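Putative mannose-6-phosphate isomerase YvyI (Bacillus subtilis, PDB 1QWR) probably catalyses the interconversion of D-mannose 6-phosphate and D-fructose 6-phosphate, with one zinc ion bound per subunit. Local coordinates at residues Val14-Ile19 / Glu40-Ser45; His47-Ser52 / Asn190-Tyr195; Glu263-Glu268 / Met303-Ile308; Ser269-Ser274 / Phe297-Gln302. All blocks are in the same frame, centred on the assembly; numbering follows the deposited sequence.

Contact 1 of 4, residues Val14-Ile19 / Glu40-Ser45; sequences VFKEKI and ECWAIS. With SO4 (sulfate ion), chain C.
An antiparallel ladder of the cupin-type catalytic domain joins strand 14-17 to the strand through E40-W42 beside the metal site, the E40 side chain about 7 Å from the zinc ion. V14 with W42 and K16 with E40 are hydrogen-bonded pairs, and all four side chains share one face. K16 bends at its second torsion (chi2 -64°), which lays CG and CE over one face of the W42 indole: CE stands 3.7 Å from the centroid of the six-membered ring, nearly on its normal, a CH-pi contact. K16 NZ lies 4.8 Å from the same centroid as a cation-pi partner and also bonds K49 O, so lysine suits both. W42 NE1 donates to E40 OE1 at 2.7 Å, in the ring plane and on the anti lone pair, fixing the rotation of the indole. A salt bridge from K88 grips the same oxygen. On the opposite face, C41 SG meets F15 CE1 obliquely at 3.7 Å, a sulfur-aromatic contact. K18 reaches E40 through a water that accepts from NZ and donates to OE2. A sulfate, probably from the crystallisation liquor, bonds R196, the active-site residue by similarity, and its O2 accepts from K18 NZ at 2.9 Å.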
loop_
_atom_site.group_PDB
_atom_site.type_symbol
_atom_site.label_atom_id
_atom_site.label_comp_id
_atom_site.label_asym_id
_atom_site.label_seq_id
_atom_site.Cartn_x
_atom_site.Cartn_y
_atom_site.Cartn_z
ATOM N N VAL A 14 -6.053 -11.122 -2.742
ATOM C CA VAL A 14 -6.922 -11.428 -1.611
ATOM C C VAL A 14 -7.794 -10.181 -1.478
ATOM O O VAL A 14 -7.304 -9.078 -1.723
ATOM C CB VAL A 14 -6.085 -11.575 -0.324
ATOM C CG1 VAL A 14 -6.987 -11.705 0.895
ATOM C CG2 VAL A 14 -5.179 -12.793 -0.451
ATOM N N PHE A 15 -9.061 -10.323 -1.088
ATOM C CA PHE A 15 -9.921 -9.148 -0.971
ATOM C C PHE A 15 -10.551 -8.962 0.400
ATOM O O PHE A 15 -10.792 -9.931 1.119
ATOM C CB PHE A 15 -11.019 -9.195 -2.042
ATOM C CG PHE A 15 -10.486 -9.151 -3.451
ATOM C CD1 PHE A 15 -10.140 -7.941 -4.048
ATOM C CD2 PHE A 15 -10.276 -10.326 -4.153
ATOM C CE1 PHE A 15 -9.577 -7.906 -5.342
ATOM C CE2 PHE A 15 -9.719 -10.308 -5.432
ATOM C CZ PHE A 15 -9.367 -9.094 -6.030
ATOM N N LYS A 16 -10.829 -7.710 0.752
ATOM C CA LYS A 16 -11.445 -7.403 2.034
ATOM C C LYS A 16 -12.635 -6.468 1.877
ATOM O O LYS A 16 -12.511 -5.392 1.305
ATOM C CB LYS A 16 -10.449 -6.722 2.984
ATOM C CG LYS A 16 -9.219 -7.538 3.322
ATOM C CD LYS A 16 -9.575 -8.815 4.080
ATOM C CE LYS A 16 -8.319 -9.508 4.590
ATOM N NZ LYS A 16 -8.621 -10.880 5.091
ATOM N N GLU A 17 -13.783 -6.876 2.406
ATOM C CA GLU A 17 -14.971 -6.022 2.373
ATOM C C GLU A 17 -14.802 -4.853 3.347
ATOM O O GLU A 17 -14.177 -4.994 4.398
ATOM C CB GLU A 17 -16.210 -6.826 2.780
ATOM C CG GLU A 17 -16.650 -7.828 1.756
ATOM C CD GLU A 17 -17.795 -8.696 2.256
ATOM O OE1 GLU A 17 -18.771 -8.146 2.816
ATOM O OE2 GLU A 17 -17.714 -9.928 2.082
ATOM N N LYS A 18 -15.364 -3.703 2.995
ATOM C CA LYS A 18 -15.283 -2.511 3.831
ATOM C C LYS A 18 -16.570 -1.724 3.656
ATOM O O LYS A 18 -17.114 -1.656 2.547
ATOM C CB LYS A 18 -14.108 -1.635 3.404
ATOM C CG LYS A 18 -12.732 -2.200 3.748
ATOM C CD LYS A 18 -12.418 -2.007 5.236
ATOM C CE LYS A 18 -11.034 -2.567 5.582
ATOM N NZ LYS A 18 -10.616 -2.276 6.986
ATOM N N ILE A 19 -17.052 -1.113 4.732
ATOM C CA ILE A 19 -18.278 -0.345 4.598
ATOM C C ILE A 19 -18.067 0.784 3.602
ATOM O O ILE A 19 -19.018 1.224 2.962
ATOM C CB ILE A 19 -18.747 0.243 5.958
ATOM C CG1 ILE A 19 -17.755 1.293 6.476
ATOM C CG2 ILE A 19 -18.889 -0.877 6.966
ATOM C CD1 ILE A 19 -18.245 2.011 7.765
ATOM N N GLU A 40 -10.648 -3.240 -0.135
ATOM C CA GLU A 40 -9.216 -3.508 -0.287
ATOM C C GLU A 40 -8.840 -4.768 -1.048
ATOM O O GLU A 40 -9.492 -5.805 -0.935
ATOM C CB GLU A 40 -8.537 -3.574 1.095
ATOM C CG GLU A 40 -8.937 -2.451 2.083
ATOM C CD GLU A 40 -8.066 -2.393 3.352
ATOM O OE1 GLU A 40 -7.396 -3.393 3.693
ATOM O OE2 GLU A 40 -8.066 -1.328 4.026
ATOM N N CYS A 41 -7.788 -4.640 -1.847
ATOM C CA CYS A 41 -7.201 -5.766 -2.538
ATOM C C CYS A 41 -5.805 -5.873 -1.897
ATOM O O CYS A 41 -4.993 -4.964 -2.058
ATOM C CB CYS A 41 -7.023 -5.487 -4.027
ATOM S SG CYS A 41 -6.044 -6.773 -4.873
ATOM N N TRP A 42 -5.559 -6.937 -1.130
ATOM C CA TRP A 42 -4.254 -7.192 -0.522
ATOM C C TRP A 42 -3.537 -7.896 -1.685
ATOM O O TRP A 42 -3.714 -9.097 -1.936
ATOM C CB TRP A 42 -4.435 -8.091 0.714
ATOM C CG TRP A 42 -5.095 -7.326 1.856
ATOM C CD1 TRP A 42 -5.900 -6.223 1.755
ATOM C CD2 TRP A 42 -4.995 -7.621 3.260
ATOM N NE1 TRP A 42 -6.304 -5.809 3.015
ATOM C CE2 TRP A 42 -5.759 -6.653 3.951
ATOM C CE3 TRP A 42 -4.331 -8.610 3.995
ATOM C CZ2 TRP A 42 -5.874 -6.645 5.347
ATOM C CZ3 TRP A 42 -4.443 -8.603 5.386
ATOM C CH2 TRP A 42 -5.210 -7.626 6.041
ATOM N N ALA A 43 -2.749 -7.093 -2.401
ATOM C CA ALA A 43 -2.064 -7.468 -3.646
ATOM C C ALA A 43 -0.738 -8.210 -3.521
ATOM O O ALA A 43 -0.504 -9.202 -4.207
ATOM C CB ALA A 43 -1.896 -6.185 -4.489
ATOM N N ILE A 44 0.154 -7.697 -2.696
ATOM C CA ILE A 44 1.395 -8.429 -2.415
ATOM C C ILE A 44 1.315 -8.481 -0.886
ATOM O O ILE A 44 1.526 -7.489 -0.194
ATOM C CB ILE A 44 2.658 -7.693 -2.877
ATOM C CG1 ILE A 44 2.669 -7.586 -4.422
ATOM C CG2 ILE A 44 3.906 -8.491 -2.441
ATOM C CD1 ILE A 44 2.201 -6.210 -4.983
ATOM N N SER A 45 0.968 -9.643 -0.355
ATOM C CA SER A 45 0.778 -9.753 1.080
ATOM C C SER A 45 1.316 -11.016 1.703
ATOM O O SER A 45 1.191 -12.094 1.126
ATOM C CB SER A 45 -0.732 -9.686 1.385
ATOM O OG SER A 45 -1.066 -10.155 2.701
HETATM S S SO4 C . -10.393 1.700 7.864
HETATM O O1 SO4 C . -11.245 2.908 7.999
HETATM O O2 SO4 C . -11.170 0.596 7.292
HETATM O O3 SO4 C . -9.846 1.316 9.175
HETATM O O4 SO4 C . -9.275 2.017 6.954
HETATM O O HOH W 1 -7.507 -2.092 6.555
#

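Contact 2 of 4, residues His47-Ser52 / Asn190-Tyr195; sequences HPKGPS and NSDATY
H47, D192 and N190 carry most of this meeting of two irregular loops. The imidazole of H47, with CG anti to the backbone N (chi1 -164°), projects between the other two side chains. N190 OD1 packs obliquely on H47 CD2 at 3.4 Å, its amide plane turned 78° to the ring, while N190 ND2 is held by F83 O. At the far end of the ring, D192 CB sits 3.5 Å from H47 NE2, with the carboxylate plane 74° from that of the ring. A type I beta turn runs from H47 to G50, and within it K49 N donates almost straight to H47 ND1 at 3.1 Å, which makes ND1 an acceptor. The opposite nitrogen, NE2, bonds E114 OE1, an oxygen that also accepts from D192 N; this negative second-shell group would probably polarise the imidazole. The extended K49 crosses D192 at about a right angle and closes a salt bridge, NZ to OD2 at 3.0 Å on the anti lone pair, near the surface. Beyond D192, A193 O holds ND1 of the zinc ligand H101. An ST turn is consistent with holding A193 in position: A193 N donates at 3.1 Å to S191 OG, which is also hydrogen-bonded to L115 O.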
loop_
_atom_site.group_PDB
_atom_site.type_symbol
_atom_site.label_atom_id
_atom_site.label_comp_id
_atom_site.label_asym_id
_atom_site.label_seq_id
_atom_site.Cartn_x
_atom_site.Cartn_y
_atom_site.Cartn_z
ATOM N N HIS A 47 0.693 -11.007 5.124
ATOM C CA HIS A 47 0.066 -10.822 6.431
ATOM C C HIS A 47 -0.781 -12.057 6.737
ATOM O O HIS A 47 -1.504 -12.542 5.874
ATOM C CB HIS A 47 -0.805 -9.556 6.465
ATOM C CG HIS A 47 -1.143 -9.119 7.858
ATOM N ND1 HIS A 47 -2.135 -9.721 8.610
ATOM C CD2 HIS A 47 -0.541 -8.225 8.676
ATOM C CE1 HIS A 47 -2.123 -9.218 9.831
ATOM N NE2 HIS A 47 -1.165 -8.309 9.900
ATOM N N PRO A 48 -0.680 -12.583 7.968
ATOM C CA PRO A 48 -1.440 -13.770 8.393
ATOM C C PRO A 48 -2.945 -13.683 8.131
ATOM O O PRO A 48 -3.588 -14.691 7.827
ATOM C CB PRO A 48 -1.122 -13.876 9.884
ATOM C CG PRO A 48 0.260 -13.296 9.998
ATOM C CD PRO A 48 0.182 -12.079 9.055
ATOM N N LYS A 49 -3.515 -12.487 8.230
ATOM C CA LYS A 49 -4.954 -12.314 7.996
ATOM C C LYS A 49 -5.396 -12.399 6.529
ATOM O O LYS A 49 -6.587 -12.390 6.228
ATOM C CB LYS A 49 -5.417 -10.985 8.589
ATOM C CG LYS A 49 -5.393 -10.947 10.116
ATOM C CD LYS A 49 -5.963 -9.621 10.607
ATOM C CE LYS A 49 -5.914 -9.497 12.137
ATOM N NZ LYS A 49 -6.357 -8.146 12.615
ATOM N N GLY A 50 -4.442 -12.476 5.607
ATOM C CA GLY A 50 -4.808 -12.585 4.212
ATOM C C GLY A 50 -3.573 -12.650 3.338
ATOM O O GLY A 50 -3.317 -11.709 2.598
ATOM N N PRO A 51 -2.782 -13.738 3.405
ATOM C CA PRO A 51 -1.572 -13.811 2.572
ATOM C C PRO A 51 -1.823 -14.155 1.104
ATOM O O PRO A 51 -2.762 -14.904 0.765
ATOM C CB PRO A 51 -0.725 -14.865 3.278
ATOM C CG PRO A 51 -1.792 -15.848 3.786
ATOM C CD PRO A 51 -2.900 -14.918 4.297
ATOM N N SER A 52 -0.989 -13.585 0.234
ATOM C CA SER A 52 -1.069 -13.847 -1.192
ATOM C C SER A 52 -0.587 -15.261 -1.445
ATOM O O SER A 52 0.248 -15.772 -0.722
ATOM C CB SER A 52 -0.144 -12.904 -1.970
ATOM O OG SER A 52 -0.420 -11.545 -1.688
ATOM N N ASN A 190 4.266 -4.633 6.705
ATOM C CA ASN A 190 3.416 -5.834 6.861
ATOM C C ASN A 190 2.778 -5.805 8.266
ATOM O O ASN A 190 3.314 -6.328 9.249
ATOM C CB ASN A 190 4.312 -7.058 6.661
ATOM C CG ASN A 190 3.581 -8.368 6.899
ATOM O OD1 ASN A 190 2.348 -8.416 6.953
ATOM N ND2 ASN A 190 4.349 -9.443 7.030
ATOM N N SER A 191 1.625 -5.158 8.353
ATOM C CA SER A 191 0.974 -4.946 9.634
ATOM C C SER A 191 -0.485 -4.616 9.404
ATOM O O SER A 191 -0.843 -4.153 8.318
ATOM C CB SER A 191 1.663 -3.757 10.338
ATOM O OG SER A 191 0.867 -3.164 11.360
ATOM N N ASP A 192 -1.327 -4.851 10.413
ATOM C CA ASP A 192 -2.749 -4.524 10.320
ATOM C C ASP A 192 -3.105 -3.723 11.570
ATOM O O ASP A 192 -4.261 -3.676 11.978
ATOM C CB ASP A 192 -3.585 -5.815 10.239
ATOM C CG ASP A 192 -5.040 -5.564 9.845
ATOM O OD1 ASP A 192 -5.327 -4.622 9.067
ATOM O OD2 ASP A 192 -5.904 -6.345 10.306
ATOM N N ALA A 193 -2.096 -3.089 12.165
ATOM C CA ALA A 193 -2.282 -2.290 13.385
ATOM C C ALA A 193 -2.887 -0.918 13.102
ATOM O O ALA A 193 -2.221 -0.007 12.571
ATOM C CB ALA A 193 -0.964 -2.147 14.100
ATOM N N THR A 194 -4.157 -0.769 13.481
ATOM C CA THR A 194 -4.888 0.469 13.243
ATOM C C THR A 194 -5.709 0.913 14.443
ATOM O O THR A 194 -6.468 0.127 14.990
ATOM C CB THR A 194 -5.856 0.297 12.066
ATOM O OG1 THR A 194 -5.106 -0.017 10.889
ATOM C CG2 THR A 194 -6.670 1.576 11.840
ATOM N N TYR A 195 -5.561 2.177 14.828
ATOM C CA TYR A 195 -6.313 2.734 15.950
ATOM C C TYR A 195 -7.240 3.811 15.392
ATOM O O TYR A 195 -6.781 4.864 14.945
ATOM C CB TYR A 195 -5.358 3.334 17.001
ATOM C CG TYR A 195 -4.339 2.341 17.551
ATOM C CD1 TYR A 195 -4.693 1.010 17.802
ATOM C CD2 TYR A 195 -3.030 2.739 17.836
ATOM C CE1 TYR A 195 -3.760 0.105 18.321
ATOM C CE2 TYR A 195 -2.097 1.849 18.353
ATOM C CZ TYR A 195 -2.465 0.535 18.593
ATOM O OH TYR A 195 -1.542 -0.348 19.099
#

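Contact 3 of 4, residues Glu263-Glu268 / Met303-Ile308; sequences EMAQDE and MPDFTI. With SO4 (sulfate ion), chain D.
The side chains of M264, a selenomethionine, and F306 cross obliquely, the aliphatic stem of one over the flat face of the other. M264 CB lies 3.5 Å from the centroid of the F306 ring and 20° off its normal, a CH-pi contact, and M264 CG is pressed to 3.3 Å from F306 CE1. The fit is tight: M264 is turned off a staggered position (chi1 -26°), while F306 CG takes the crowded but staggered place between the backbone N and the carbonyl carbon (chi1 61°). E263 and T307 go to the other face and lie side by side, pointing the same way. Where the strands give way to loops, Q266 crosses M303 at about a right angle, with CB to CB 3.7 Å. The ladder is antiparallel and belongs to a four-stranded sheet of the C-terminal cupin domain. M264 N donates to F306 O at 2.7 Å, nearly along the C=O axis, and F306 N returns a bond to M264 O. An alanine here in place of F306 removes the ring face on which M264 rests, which would probably loosen the packing toward Y284 and L299. Beyond the paired residues, the chemistry implies that backbone N-H groups turn elsewhere: Q266 N to a water at 2.9 Å and, in this crystal, A265 N to O3 of a sulfate, probably from the liquor, at 3.2 Å.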
loop_
_atom_site.group_PDB
_atom_site.type_symbol
_atom_site.label_atom_id
_atom_site.label_comp_id
_atom_site.label_asym_id
_atom_site.label_seq_id
_atom_site.Cartn_x
_atom_site.Cartn_y
_atom_site.Cartn_z
ATOM N N GLU A 263 14.836 -1.508 -21.136
ATOM C CA GLU A 263 15.805 -2.504 -20.687
ATOM C C GLU A 263 15.977 -2.318 -19.186
ATOM O O GLU A 263 16.276 -1.211 -18.720
ATOM C CB GLU A 263 17.144 -2.322 -21.400
ATOM C CG GLU A 263 17.116 -2.770 -22.841
ATOM C CD GLU A 263 18.283 -2.218 -23.622
ATOM O OE1 GLU A 263 19.434 -2.586 -23.301
ATOM O OE2 GLU A 263 18.047 -1.406 -24.545
HETATM N N MSE A 264 15.802 -3.407 -18.444
HETATM C CA MSE A 264 15.874 -3.358 -16.991
HETATM C C MSE A 264 16.851 -4.335 -16.386
HETATM O O MSE A 264 17.274 -5.298 -17.017
HETATM C CB MSE A 264 14.507 -3.675 -16.388
HETATM C CG MSE A 264 13.315 -3.372 -17.278
HETATM SE SE MSE A 264 12.882 -1.512 -17.290
HETATM C CE MSE A 264 11.997 -1.384 -15.574
ATOM N N ALA A 265 17.167 -4.077 -15.125
ATOM C CA ALA A 265 18.052 -4.909 -14.327
ATOM C C ALA A 265 17.355 -4.959 -12.973
ATOM O O ALA A 265 16.624 -4.030 -12.614
ATOM C CB ALA A 265 19.398 -4.256 -14.182
ATOM N N GLN A 266 17.554 -6.050 -12.246
ATOM C CA GLN A 266 16.960 -6.212 -10.926
ATOM C C GLN A 266 18.172 -6.239 -10.016
ATOM O O GLN A 266 18.773 -7.288 -9.814
ATOM C CB GLN A 266 16.214 -7.546 -10.839
ATOM C CG GLN A 266 15.152 -7.601 -9.735
ATOM C CD GLN A 266 15.716 -7.221 -8.387
ATOM O OE1 GLN A 266 15.907 -6.044 -8.078
ATOM N NE2 GLN A 266 16.000 -8.218 -7.584
ATOM N N ASP A 267 18.561 -5.088 -9.488
ATOM C CA ASP A 267 19.754 -5.071 -8.644
ATOM C C ASP A 267 19.478 -4.948 -7.158
ATOM O O ASP A 267 20.395 -4.695 -6.388
ATOM C CB ASP A 267 20.706 -3.952 -9.068
ATOM C CG ASP A 267 21.246 -4.142 -10.474
ATOM O OD1 ASP A 267 21.797 -5.232 -10.776
ATOM O OD2 ASP A 267 21.119 -3.197 -11.282
ATOM N N GLU A 268 18.221 -5.118 -6.750
ATOM C CA GLU A 268 17.881 -5.037 -5.331
ATOM C C GLU A 268 17.710 -6.448 -4.774
ATOM O O GLU A 268 17.868 -7.438 -5.493
ATOM C CB GLU A 268 16.573 -4.255 -5.132
ATOM C CG GLU A 268 16.576 -2.813 -5.665
ATOM C CD GLU A 268 17.645 -1.933 -5.024
ATOM O OE1 GLU A 268 17.919 -2.103 -3.817
ATOM O OE2 GLU A 268 18.204 -1.058 -5.731
HETATM N N MSE A 303 16.848 -12.423 -10.407
HETATM C CA MSE A 303 16.152 -12.174 -11.659
HETATM C C MSE A 303 17.168 -11.716 -12.714
HETATM O O MSE A 303 17.978 -10.812 -12.448
HETATM C CB MSE A 303 15.125 -11.055 -11.449
HETATM C CG MSE A 303 14.338 -10.697 -12.704
HETATM SE SE MSE A 303 13.157 -12.136 -13.325
HETATM C CE MSE A 303 12.833 -11.320 -15.105
ATOM N N PRO A 304 17.158 -12.341 -13.911
ATOM C CA PRO A 304 18.096 -11.942 -14.965
ATOM C C PRO A 304 17.699 -10.571 -15.532
ATOM O O PRO A 304 16.560 -10.117 -15.359
ATOM C CB PRO A 304 17.927 -13.027 -16.034
ATOM C CG PRO A 304 17.323 -14.188 -15.312
ATOM C CD PRO A 304 16.417 -13.564 -14.282
ATOM N N ASP A 305 18.632 -9.905 -16.205
ATOM C CA ASP A 305 18.285 -8.631 -16.812
ATOM C C ASP A 305 17.119 -8.949 -17.742
ATOM O O ASP A 305 17.027 -10.052 -18.307
ATOM C CB ASP A 305 19.466 -8.052 -17.591
ATOM C CG ASP A 305 20.554 -7.505 -16.673
ATOM O OD1 ASP A 305 20.419 -7.618 -15.435
ATOM O OD2 ASP A 305 21.549 -6.961 -17.194
ATOM N N PHE A 306 16.219 -7.992 -17.895
ATOM C CA PHE A 306 15.027 -8.208 -18.704
ATOM C C PHE A 306 14.571 -6.946 -19.427
ATOM O O PHE A 306 15.130 -5.872 -19.230
ATOM C CB PHE A 306 13.894 -8.698 -17.790
ATOM C CG PHE A 306 13.513 -7.719 -16.699
ATOM C CD1 PHE A 306 12.385 -6.905 -16.830
ATOM C CD2 PHE A 306 14.279 -7.623 -15.538
ATOM C CE1 PHE A 306 12.024 -6.003 -15.807
ATOM C CE2 PHE A 306 13.934 -6.733 -14.511
ATOM C CZ PHE A 306 12.808 -5.924 -14.649
ATOM N N THR A 307 13.571 -7.101 -20.290
ATOM C CA THR A 307 12.991 -5.967 -20.998
ATOM C C THR A 307 11.474 -6.061 -20.825
ATOM O O THR A 307 10.934 -7.139 -20.564
ATOM C CB THR A 307 13.288 -5.984 -22.538
ATOM O OG1 THR A 307 12.656 -7.119 -23.134
ATOM C CG2 THR A 307 14.798 -6.054 -22.820
ATOM N N ILE A 308 10.802 -4.918 -20.932
ATOM C CA ILE A 308 9.358 -4.850 -20.879
ATOM C C ILE A 308 8.987 -4.051 -22.119
ATOM O O ILE A 308 9.432 -2.924 -22.297
ATOM C CB ILE A 308 8.826 -4.121 -19.633
ATOM C CG1 ILE A 308 9.022 -5.011 -18.396
ATOM C CG2 ILE A 308 7.334 -3.838 -19.803
ATOM C CD1 ILE A 308 8.663 -4.342 -17.084
HETATM S S SO4 D . 15.497 -0.783 -13.613
HETATM O O1 SO4 D . 15.812 -0.768 -12.169
HETATM O O2 SO4 D . 14.908 0.525 -13.989
HETATM O O3 SO4 D . 16.717 -1.043 -14.406
HETATM O O4 SO4 D . 14.529 -1.863 -13.867
HETATM O O HOH W 2 19.120 -8.320 -13.180
#

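Contact 4 of 4, residues Ser269-Ser274 / Phe297-Gln302; sequences SFLICS and FILPAQ
The contact is tightest where C273 meets F297, and its regular bonding and apolar packing lapse toward S269 and A301, which are partly exposed. F297 takes the crowded first torsion between the backbone N and the carbonyl carbon (chi1 59°), and this turns its ring across the partner strand. C273 CB lies over the ring face, 3.6 Å from the centroid, a CH-pi contact, while SG reaches the ring obliquely and lies 4.0 Å from L299 CD1; a small, polarisable side chain suits so close a seat. In the backbone of the same pair, C273 N donates to F297 O at 2.7 Å, nearly along the C=O axis. An alanine in place of F297 removes the ring on which C273 CB rests, and would probably weaken the packing toward F10 and L314. The strands, 271-274 and 297-299, form an antiparallel ladder of the C-terminal cupin domain, in which L271 with L299 makes the second hydrogen-bonded pair. The leucines meet more loosely, CD1 to CD1 4.2 Å. On the opposite face, I272 and I298 come no nearer than 4.5 Å between their CG1 atoms, and I44 of the catalytic domain packs against both. Beyond the strand ends, S269 O faces A301 N at a poor angle, although it still touches A301 CB at 3.2 Å.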
loop_
_atom_site.group_PDB
_atom_site.type_symbol
_atom_site.label_atom_id
_atom_site.label_comp_id
_atom_site.label_asym_id
_atom_site.label_seq_id
_atom_site.Cartn_x
_atom_site.Cartn_y
_atom_site.Cartn_z
ATOM N N SER A 269 17.367 -6.543 -3.496
ATOM C CA SER A 269 17.153 -7.859 -2.889
ATOM C C SER A 269 15.964 -8.552 -3.558
ATOM O O SER A 269 15.931 -9.769 -3.685
ATOM C CB SER A 269 16.915 -7.706 -1.396
ATOM O OG SER A 269 18.128 -7.303 -0.787
ATOM N N PHE A 270 14.971 -7.757 -3.937
ATOM C CA PHE A 270 13.796 -8.226 -4.678
ATOM C C PHE A 270 12.961 -6.989 -4.989
ATOM O O PHE A 270 13.096 -5.966 -4.312
ATOM C CB PHE A 270 12.970 -9.241 -3.877
ATOM C CG PHE A 270 12.479 -8.727 -2.558
ATOM C CD1 PHE A 270 11.219 -8.125 -2.442
ATOM C CD2 PHE A 270 13.268 -8.868 -1.419
ATOM C CE1 PHE A 270 10.755 -7.675 -1.201
ATOM C CE2 PHE A 270 12.821 -8.420 -0.182
ATOM C CZ PHE A 270 11.563 -7.823 -0.063
ATOM N N LEU A 271 12.123 -7.061 -6.019
ATOM C CA LEU A 271 11.269 -5.918 -6.369
ATOM C C LEU A 271 9.818 -6.339 -6.308
ATOM O O LEU A 271 9.470 -7.401 -6.821
ATOM C CB LEU A 271 11.566 -5.430 -7.793
ATOM C CG LEU A 271 12.942 -4.819 -8.057
ATOM C CD1 LEU A 271 12.992 -4.331 -9.520
ATOM C CD2 LEU A 271 13.207 -3.661 -7.086
ATOM N N ILE A 272 8.995 -5.515 -5.672
ATOM C CA ILE A 272 7.556 -5.731 -5.561
ATOM C C ILE A 272 6.951 -4.874 -6.679
ATOM O O ILE A 272 7.164 -3.654 -6.693
ATOM C CB ILE A 272 7.025 -5.230 -4.218
ATOM C CG1 ILE A 272 7.596 -6.088 -3.095
ATOM C CG2 ILE A 272 5.471 -5.220 -4.239
ATOM C CD1 ILE A 272 7.349 -5.521 -1.680
ATOM N N CYS A 273 6.160 -5.491 -7.566
ATOM C CA CYS A 273 5.601 -4.801 -8.726
ATOM C C CYS A 273 4.091 -4.946 -8.903
ATOM O O CYS A 273 3.557 -6.057 -8.778
ATOM C CB CYS A 273 6.271 -5.335 -10.012
ATOM S SG CYS A 273 8.094 -5.376 -9.949
ATOM N N SER A 274 3.428 -3.824 -9.212
ATOM C CA SER A 274 1.975 -3.764 -9.457
ATOM C C SER A 274 1.727 -3.042 -10.788
ATOM O O SER A 274 2.186 -1.902 -10.994
ATOM C CB SER A 274 1.241 -2.980 -8.338
ATOM O OG SER A 274 1.380 -3.601 -7.070
ATOM N N PHE A 297 3.414 -8.870 -8.835
ATOM C CA PHE A 297 4.457 -9.884 -8.826
ATOM C C PHE A 297 5.728 -9.407 -8.178
ATOM O O PHE A 297 5.948 -8.196 -7.979
ATOM C CB PHE A 297 4.757 -10.352 -10.261
ATOM C CG PHE A 297 5.207 -9.247 -11.192
ATOM C CD1 PHE A 297 6.571 -8.997 -11.419
ATOM C CD2 PHE A 297 4.270 -8.478 -11.857
ATOM C CE1 PHE A 297 6.983 -7.982 -12.313
ATOM C CE2 PHE A 297 4.662 -7.460 -12.752
ATOM C CZ PHE A 297 6.024 -7.208 -12.987
ATOM N N ILE A 298 6.561 -10.380 -7.838
ATOM C CA ILE A 298 7.847 -10.110 -7.236
ATOM C C ILE A 298 8.931 -10.570 -8.189
ATOM O O ILE A 298 8.836 -11.659 -8.770
ATOM C CB ILE A 298 7.979 -10.871 -5.890
ATOM C CG1 ILE A 298 7.117 -10.178 -4.835
ATOM C CG2 ILE A 298 9.452 -10.938 -5.458
ATOM C CD1 ILE A 298 7.045 -10.945 -3.525
ATOM N N LEU A 299 9.929 -9.706 -8.413
ATOM C CA LEU A 299 11.070 -10.081 -9.219
ATOM C C LEU A 299 12.105 -10.445 -8.141
ATOM O O LEU A 299 12.523 -9.589 -7.331
ATOM C CB LEU A 299 11.586 -8.899 -10.081
ATOM C CG LEU A 299 10.579 -8.397 -11.131
ATOM C CD1 LEU A 299 11.130 -7.174 -11.902
ATOM C CD2 LEU A 299 10.263 -9.538 -12.095
ATOM N N PRO A 300 12.527 -11.715 -8.115
ATOM C CA PRO A 300 13.498 -12.267 -7.162
ATOM C C PRO A 300 14.904 -11.696 -7.242
ATOM O O PRO A 300 15.259 -11.013 -8.208
ATOM C CB PRO A 300 13.456 -13.767 -7.465
ATOM C CG PRO A 300 13.215 -13.800 -8.916
ATOM C CD PRO A 300 12.144 -12.732 -9.112
ATOM N N ALA A 301 15.691 -11.979 -6.202
ATOM C CA ALA A 301 17.078 -11.528 -6.104
ATOM C C ALA A 301 17.893 -11.827 -7.352
ATOM O O ALA A 301 18.600 -10.949 -7.858
ATOM C CB ALA A 301 17.751 -12.175 -4.891
ATOM N N GLN A 302 17.799 -13.062 -7.841
ATOM C CA GLN A 302 18.563 -13.475 -9.023
ATOM C C GLN A 302 17.865 -13.280 -10.370
ATOM O O GLN A 302 18.235 -13.898 -11.367
ATOM C CB GLN A 302 18.998 -14.939 -8.870
ATOM C CG GLN A 302 19.788 -15.215 -7.581
ATOM C CD GLN A 302 20.852 -14.163 -7.276
ATOM O OE1 GLN A 302 21.587 -13.712 -8.169
ATOM N NE2 GLN A 302 20.957 -13.780 -5.999
#

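Overall arrangement
The four contacts run from the zinc site into the C-terminal cupin domain. Contacts 1 and 2, with centres 10 Å apart, are joined through S45, whose N meets S52 OG and whose OG meets G50 O, each at 2.7 Å in a probable hydrogen bond. Both border the active site: the K18 side chain lies about 5 Å from that of R196, active by similarity, and the D192 side chain about 9 Å from the zinc. Contact 4 is nested in the chain loop that contact 3 closes, and Q266 NE2 reaches P300 O at 3.0 Å. I44 links the two halves, its CD1 lying 3.5 Å from I272 CG2. The centres of contacts 2 and 3 are 30 Å apart.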